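Local atomic coordinates of molinate hydrolase (Gulosibacter molinativorax, PDB entry 4UB9), a protein that hydrolyses the thiocarbamate molinate and binds zinc, probably as an amidohydrolase that acts on a carbon-nitrogen bond other than a peptide bond. Residues P312-T315 / I316-L320; A417-L420 / A421-N425; W404-A407 / M408-G412. All coordinates share one frame; numbering follows the deposited sequence.

How the contacts relate
All three contacts are local arrangements within or beside helices of the amidohydrolase domain, and they follow the chain in the order 1, 3, 2. Contacts 2 and 3 adjoin, with centres about 12 Å apart. The methyl CB of A421 lies 3.5 Å from CH2 of W404, and the methyl CE of M405 comes to 3.6 Å from the carbonyl O of A418. Contact 1 stands apart, its centre about 21 Å from that of either other contact and its nearest atoms about 12 Å away. In contact 3 the side chain of W404 lies about 9 Å from that of the zinc ligand H302 and about 13 Å from the zinc ion.

Contact 1. Residues P312-T315 / I316-L320; sequences PEET and IEKLL
The first turns of helix 313-322 bring P312-T315 against I316-L320, with P312 as N-cap. Its carbonyl O accepts the opening helical bond from I316 N at 3.3 Å. E317 N then bonds to E313 O at 2.9 Å, and the bonds from K318 N to E314 O and from L319 N to T315 O continue the pattern.

Along the outer side, E314 and K318 lie side by side and point the same way. With CG anti to the backbone N (chi1 178°) and the chain extended beyond it, E314 reaches along the helix toward the lysine. Its OE2 meets first the methylene CE of K318, at 3.4 Å, and only then the ammonium NZ, at 3.9 Å, a long salt bridge. NZ is held more firmly beyond the helix, by a hydrogen bond to N290 OD1 and a salt bridge to E294 OE2, so K318 ties this helix to helix 286-294.

E313 and E317 cross at about a right angle, their carboxylate planes 41° apart. OE1 of E317 rests 3.5 Å from the methylene CG of E313, while OE2 of E313 and OE1 of E317 stay 4.4 Å apart. The weak, long ion pair of E313 OE1 with R360, and the nearby helix N-terminus, may partly offset the like charges.

The inner side is buried and largely apolar. T315 and L319 both pack on I293 of helix 286-294, while on helix 353-363 I316 touches R360 and L319 touches M361. CG of L319 lies 3.6 Å from T315 O. Acidic residues in the first turn and an i to i+4 Glu-Lys pair on the outside, with apolar residues inside, are characteristic of the N-terminal half of an amphipathic helix.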
loop_
_atom_site.group_PDB
_atom_site.type_symbol
_atom_site.label_atom_id
_atom_site.label_comp_id
_atom_site.label_asym_id
_atom_site.label_seq_id
_atom_site.Cartn_x
_atom_site.Cartn_y
_atom_site.Cartn_z
ATOM N N PRO A 312 -30.141 -18.723 12.353
ATOM C CA PRO A 312 -31.504 -19.229 12.246
ATOM C C PRO A 312 -31.923 -20.038 13.440
ATOM O O PRO A 312 -31.100 -20.650 14.149
ATOM C CB PRO A 312 -31.469 -20.141 11.023
ATOM C CG PRO A 312 -30.113 -19.959 10.396
ATOM C CD PRO A 312 -29.207 -19.438 11.473
ATOM N N GLU A 313 -33.224 -20.055 13.636
ATOM C CA GLU A 313 -33.846 -20.751 14.754
ATOM C C GLU A 313 -33.437 -22.212 14.785
ATOM O O GLU A 313 -33.109 -22.764 15.823
ATOM C CB GLU A 313 -35.362 -20.566 14.668
ATOM C CG GLU A 313 -36.042 -20.523 16.023
ATOM C CD GLU A 313 -35.405 -19.543 17.021
ATOM O OE1 GLU A 313 -35.360 -18.322 16.754
ATOM O OE2 GLU A 313 -34.979 -19.988 18.110
ATOM N N GLU A 314 -33.417 -22.830 13.620
ATOM C CA GLU A 314 -33.087 -24.246 13.484
ATOM C C GLU A 314 -31.708 -24.582 14.075
ATOM O O GLU A 314 -31.503 -25.635 14.664
ATOM C CB GLU A 314 -33.160 -24.605 11.990
ATOM C CG GLU A 314 -32.801 -26.035 11.679
ATOM C CD GLU A 314 -32.282 -26.335 10.270
ATOM O OE1 GLU A 314 -32.987 -25.968 9.304
ATOM O OE2 GLU A 314 -31.198 -26.994 10.137
ATOM N N THR A 315 -30.772 -23.659 13.912
ATOM C CA THR A 315 -29.422 -23.841 14.396
ATOM C C THR A 315 -29.399 -23.735 15.915
ATOM O O THR A 315 -28.705 -24.506 16.584
ATOM C CB THR A 315 -28.450 -22.812 13.821
ATOM O OG1 THR A 315 -28.463 -22.872 12.404
ATOM C CG2 THR A 315 -27.027 -23.056 14.300
ATOM N N ILE A 316 -30.137 -22.787 16.466
ATOM C CA ILE A 316 -30.205 -22.688 17.920
ATOM C C ILE A 316 -30.797 -23.956 18.475
ATOM O O ILE A 316 -30.322 -24.496 19.498
ATOM C CB ILE A 316 -31.013 -21.476 18.357
ATOM C CG1 ILE A 316 -30.181 -20.203 18.147
ATOM C CG2 ILE A 316 -31.396 -21.594 19.811
ATOM C CD1 ILE A 316 -30.947 -18.916 18.353
ATOM N N GLU A 317 -31.832 -24.465 17.812
ATOM C CA GLU A 317 -32.488 -25.718 18.267
ATOM C C GLU A 317 -31.569 -26.931 18.235
ATOM O O GLU A 317 -31.566 -27.754 19.144
ATOM C CB GLU A 317 -33.756 -25.987 17.464
ATOM C CG GLU A 317 -34.934 -25.151 17.957
ATOM C CD GLU A 317 -35.940 -24.903 16.829
ATOM O OE1 GLU A 317 -36.655 -23.889 16.890
ATOM O OE2 GLU A 317 -36.005 -25.718 15.867
ATOM N N LYS A 318 -30.706 -26.989 17.242
ATOM C CA LYS A 318 -29.658 -28.026 17.245
ATOM C C LYS A 318 -28.712 -27.923 18.445
ATOM O O LYS A 318 -28.263 -28.932 18.986
ATOM C CB LYS A 318 -28.805 -27.959 16.003
ATOM C CG LYS A 318 -29.510 -28.336 14.731
ATOM C CD LYS A 318 -28.502 -28.608 13.625
ATOM C CE LYS A 318 -29.151 -28.641 12.252
ATOM N NZ LYS A 318 -28.173 -29.186 11.260
ATOM N N LEU A 319 -28.376 -26.701 18.826
ATOM C CA LEU A 319 -27.461 -26.505 19.939
ATOM C C LEU A 319 -28.111 -27.013 21.226
ATOM O O LEU A 319 -27.460 -27.641 22.082
ATOM C CB LEU A 319 -27.092 -25.023 20.106
ATOM C CG LEU A 319 -26.129 -24.447 19.066
ATOM C CD1 LEU A 319 -26.036 -22.934 19.173
ATOM C CD2 LEU A 319 -24.740 -25.039 19.213
ATOM N N LEU A 320 -29.381 -26.701 21.368
ATOM C CA LEU A 320 -30.159 -27.126 22.541
ATOM C C LEU A 320 -30.312 -28.639 22.557
ATOM O O LEU A 320 -30.017 -29.301 23.535
ATOM C CB LEU A 320 -31.533 -26.484 22.523
ATOM C CG LEU A 320 -31.481 -24.974 22.809
ATOM C CD1 LEU A 320 -32.836 -24.346 22.544
ATOM C CD2 LEU A 320 -31.003 -24.647 24.225
#

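Contact 2. Residues A417-L420 / A421-N425; sequences AAIL and AGTAN
Helix 415-421 closes between A417-L420 and A421-N425: A421 N still makes a regular bond to A417 O at 2.8 Å, but G422 leaves helical geometry and its N-H is divided weakly between the carbonyls of A418 and I419. L420 O then becomes the junction of the turn. It accepts T423 N at 3.0 Å and N425 N at 2.9 Å from opposite faces of its plane. The T423 donor stands well above that plane, at a C=O...N angle of 110°, whereas the N425 donor is only tilted from it. Two bonds on one oxygen fix the chain as it swings from one helix into helix 424-429.

T423 provides the main side-chain bond. Its hydroxyl occupies the position between its own backbone N and carbonyl carbon (chi1 39°), which turns OG1 back onto I419 O at a short 2.5 Å, with OG1 as donor above the carbonyl plane. OG1 also lies 3.2 Å from CA of L420. The side chains of I419 and T423 run side by side, and both face strand 88-95, where I419 touches L90 and T423 packs on P91 and L93.

N425 folds its CB back over the same turn, 3.3 Å from L420 O. On the other flank the methyl CB of A421 sits 3.4 Å from A418 O and faces W404 of helix 400-410, while A418 packs on M405 and V409. Backbone bonds of A421 with L370 and of G422 with V94 join the turn to strands 368-370 and 88-95. The result is a tight corner joining helix 415-421 to helix 424-429, and T423-A424-N425 resembles the Thr-x-Asn element found near the C-terminal end of many amidohydrolase domains.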
loop_
_atom_site.group_PDB
_atom_site.type_symbol
_atom_site.label_atom_id
_atom_site.label_comp_id
_atom_site.label_asym_id
_atom_site.label_seq_id
_atom_site.Cartn_x
_atom_site.Cartn_y
_atom_site.Cartn_z
ATOM N N ALA A 417 -25.206 -17.701 35.871
ATOM C CA ALA A 417 -24.880 -18.413 34.633
ATOM C C ALA A 417 -23.550 -17.848 34.007
ATOM O O ALA A 417 -22.726 -18.592 33.497
ATOM C CB ALA A 417 -26.035 -18.324 33.648
ATOM N N ALA A 418 -23.381 -16.533 34.060
ATOM C CA ALA A 418 -22.133 -15.912 33.700
ATOM C C ALA A 418 -20.945 -16.441 34.496
ATOM O O ALA A 418 -19.869 -16.656 33.949
ATOM C CB ALA A 418 -22.209 -14.394 33.859
ATOM N N ILE A 419 -21.118 -16.632 35.792
ATOM C CA ILE A 419 -20.006 -17.128 36.617
ATOM C C ILE A 419 -19.667 -18.525 36.219
ATOM O O ILE A 419 -18.501 -18.905 36.212
ATOM C CB ILE A 419 -20.337 -17.081 38.116
ATOM C CG1 ILE A 419 -20.398 -15.619 38.561
ATOM C CG2 ILE A 419 -19.273 -17.799 38.942
ATOM C CD1 ILE A 419 -21.051 -15.391 39.905
ATOM N N LEU A 420 -20.696 -19.321 35.954
ATOM C CA LEU A 420 -20.486 -20.697 35.499
ATOM C C LEU A 420 -19.800 -20.728 34.110
ATOM O O LEU A 420 -18.943 -21.554 33.889
ATOM C CB LEU A 420 -21.787 -21.503 35.407
ATOM C CG LEU A 420 -22.603 -21.738 36.682
ATOM C CD1 LEU A 420 -23.451 -22.997 36.532
ATOM C CD2 LEU A 420 -21.737 -21.819 37.933
ATOM N N ALA A 421 -20.157 -19.798 33.236
ATOM C CA ALA A 421 -19.500 -19.670 31.951
ATOM C C ALA A 421 -18.009 -19.487 32.120
ATOM O O ALA A 421 -17.229 -19.956 31.308
ATOM C CB ALA A 421 -20.073 -18.532 31.140
ATOM N N GLY A 422 -17.627 -18.868 33.218
ATOM C CA GLY A 422 -16.246 -18.617 33.529
ATOM C C GLY A 422 -15.627 -19.557 34.523
ATOM O O GLY A 422 -14.551 -19.300 34.994
ATOM N N THR A 423 -16.332 -20.605 34.905
ATOM C CA THR A 423 -15.777 -21.576 35.825
ATOM C C THR A 423 -15.956 -23.003 35.375
ATOM O O THR A 423 -15.075 -23.600 34.811
ATOM C CB THR A 423 -16.368 -21.432 37.238
ATOM O OG1 THR A 423 -17.757 -21.140 37.153
ATOM C CG2 THR A 423 -15.687 -20.338 37.973
ATOM N N ALA A 424 -17.121 -23.540 35.672
ATOM C CA ALA A 424 -17.474 -24.895 35.364
ATOM C C ALA A 424 -17.587 -25.196 33.886
ATOM O O ALA A 424 -17.207 -26.241 33.455
ATOM C CB ALA A 424 -18.747 -25.274 36.083
ATOM N N ASN A 425 -18.149 -24.277 33.130
ATOM C CA ASN A 425 -18.475 -24.536 31.746
ATOM C C ASN A 425 -17.316 -24.804 30.793
ATOM O O ASN A 425 -17.374 -25.732 30.036
ATOM C CB ASN A 425 -19.407 -23.449 31.224
ATOM C CG ASN A 425 -20.744 -23.418 31.943
ATOM O OD1 ASN A 425 -21.577 -22.612 31.642
ATOM N ND2 ASN A 425 -20.933 -24.285 32.896
#

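Contact 3. Residues W404-A407 / M408-G412; sequences WMQA and MVEKG
W404 and M408 meet with the methionine chain laid over one face of the indole. CG of M408 stands 3.4 Å from the centroid of the six-membered ring, 8° off the ring normal, a CH-pi contact. The sulfur SD lies over the same ring, 4.5 Å from its centroid, a Met-aromatic contact, and the methyl CE reaches 3.9 Å from CZ2 of W404. The torsions of both partners explain it: the indole leaves the helix with CG anti to the backbone N (chi1 -172°), and the M408 chain bends at both chi2 and chi3, which keeps SD over the ring and brings CE back to it. The tryptophan is fixed in rotation by a hydrogen bond from NE1 to V328 O. L370 and A421 pack against the indole, and P330 touches both members of the pair.

A polar pair lies on another side of the helix. The extended Q406 crosses E410 obliquely, the amide and carboxylate planes 61° apart. NE2 donates to OE2 of E410 over 3.3 Å in a nearly straight bond that lies in the amide plane and meets the oxygen nearly along its C-O axis. Both ends have further partners, E392 OE2 for NE2 of Q406 and I333 N for OE1 of E410.

Between these pairs the backbone bonds run regularly, M408 N to W404 O being 2.8 Å, until K411 N reaches A407 O only weakly. CG of K411 lies 3.4 Å from that oxygen, while its NZ bonds to H355 ND1 and T331 O. G412 then takes a positive phi, its N bonded to V409 O at 2.9 Å and M413 N reaching back to M408 O. This pairing is the Schellman motif, with G412 as the C-prime residue that terminates helix 400-410.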
loop_
_atom_site.group_PDB
_atom_site.type_symbol
_atom_site.label_atom_id
_atom_site.label_comp_id
_atom_site.label_asym_id
_atom_site.label_seq_id
_atom_site.Cartn_x
_atom_site.Cartn_y
_atom_site.Cartn_z
ATOM N N TRP A 404 -16.106 -9.644 30.017
ATOM C CA TRP A 404 -16.983 -10.629 29.320
ATOM C C TRP A 404 -18.286 -10.838 30.105
ATOM O O TRP A 404 -19.388 -10.724 29.582
ATOM C CB TRP A 404 -16.236 -11.973 29.182
ATOM C CG TRP A 404 -16.913 -13.012 28.329
ATOM C CD1 TRP A 404 -16.613 -13.326 27.044
ATOM C CD2 TRP A 404 -17.956 -13.893 28.725
ATOM N NE1 TRP A 404 -17.401 -14.363 26.613
ATOM C CE2 TRP A 404 -18.240 -14.721 27.627
ATOM C CE3 TRP A 404 -18.674 -14.069 29.914
ATOM C CZ2 TRP A 404 -19.217 -15.698 27.668
ATOM C CZ3 TRP A 404 -19.633 -15.047 29.963
ATOM C CH2 TRP A 404 -19.902 -15.857 28.843
ATOM N N MET A 405 -18.093 -11.107 31.384
ATOM C CA MET A 405 -19.205 -11.307 32.322
ATOM C C MET A 405 -20.113 -10.114 32.390
ATOM O O MET A 405 -21.321 -10.208 32.227
ATOM C CB MET A 405 -18.670 -11.644 33.686
ATOM C CG MET A 405 -18.263 -13.112 33.773
ATOM S SD MET A 405 -17.719 -13.600 35.407
ATOM C CE MET A 405 -16.812 -15.103 35.134
ATOM N N GLN A 406 -19.515 -8.959 32.492
ATOM C CA GLN A 406 -20.295 -7.700 32.458
ATOM C C GLN A 406 -21.074 -7.568 31.161
ATOM O O GLN A 406 -22.274 -7.291 31.174
ATOM C CB GLN A 406 -19.339 -6.492 32.646
ATOM C CG GLN A 406 -20.064 -5.163 32.577
ATOM C CD GLN A 406 -19.125 -3.984 32.701
ATOM O OE1 GLN A 406 -18.100 -4.059 33.364
ATOM N NE2 GLN A 406 -19.440 -2.930 32.009
ATOM N N ALA A 407 -20.394 -7.784 30.018
ATOM C CA ALA A 407 -21.065 -7.638 28.703
ATOM C C ALA A 407 -22.234 -8.603 28.573
ATOM O O ALA A 407 -23.277 -8.284 28.019
ATOM C CB ALA A 407 -20.102 -7.888 27.581
ATOM N N MET A 408 -22.024 -9.827 29.044
ATOM C CA MET A 408 -23.062 -10.862 28.878
ATOM C C MET A 408 -24.300 -10.502 29.730
ATOM O O MET A 408 -25.412 -10.553 29.264
ATOM C CB MET A 408 -22.492 -12.248 29.205
ATOM C CG MET A 408 -21.508 -12.755 28.142
ATOM S SD MET A 408 -22.235 -12.881 26.479
ATOM C CE MET A 408 -22.802 -14.569 26.515
ATOM N N VAL A 409 -24.046 -10.104 30.969
ATOM C CA VAL A 409 -25.085 -9.689 31.875
ATOM C C VAL A 409 -25.822 -8.493 31.308
ATOM O O VAL A 409 -27.032 -8.472 31.349
ATOM C CB VAL A 409 -24.528 -9.385 33.256
ATOM C CG1 VAL A 409 -25.591 -8.728 34.143
ATOM C CG2 VAL A 409 -24.035 -10.679 33.886
ATOM N N GLU A 410 -25.125 -7.512 30.726
ATOM C CA GLU A 410 -25.819 -6.392 29.997
ATOM C C GLU A 410 -26.790 -6.890 28.931
ATOM O O GLU A 410 -27.755 -6.242 28.602
ATOM C CB GLU A 410 -24.836 -5.454 29.268
ATOM C CG GLU A 410 -23.954 -4.584 30.158
ATOM C CD GLU A 410 -22.853 -3.817 29.394
ATOM O OE1 GLU A 410 -22.737 -3.935 28.147
ATOM O OE2 GLU A 410 -22.066 -3.141 30.087
ATOM N N LYS A 411 -26.479 -8.011 28.335
ATOM C CA LYS A 411 -27.341 -8.559 27.301
ATOM C C LYS A 411 -28.406 -9.486 27.849
ATOM O O LYS A 411 -29.072 -10.163 27.087
ATOM C CB LYS A 411 -26.513 -9.345 26.290
ATOM C CG LYS A 411 -25.556 -8.482 25.496
ATOM C CD LYS A 411 -24.686 -9.364 24.622
ATOM C CE LYS A 411 -23.268 -8.841 24.526
ATOM N NZ LYS A 411 -23.215 -7.615 23.729
ATOM N N GLY A 412 -28.507 -9.586 29.168
ATOM C CA GLY A 412 -29.583 -10.378 29.804
ATOM C C GLY A 412 -29.138 -11.675 30.442
ATOM O O GLY A 412 -29.944 -12.414 30.954
#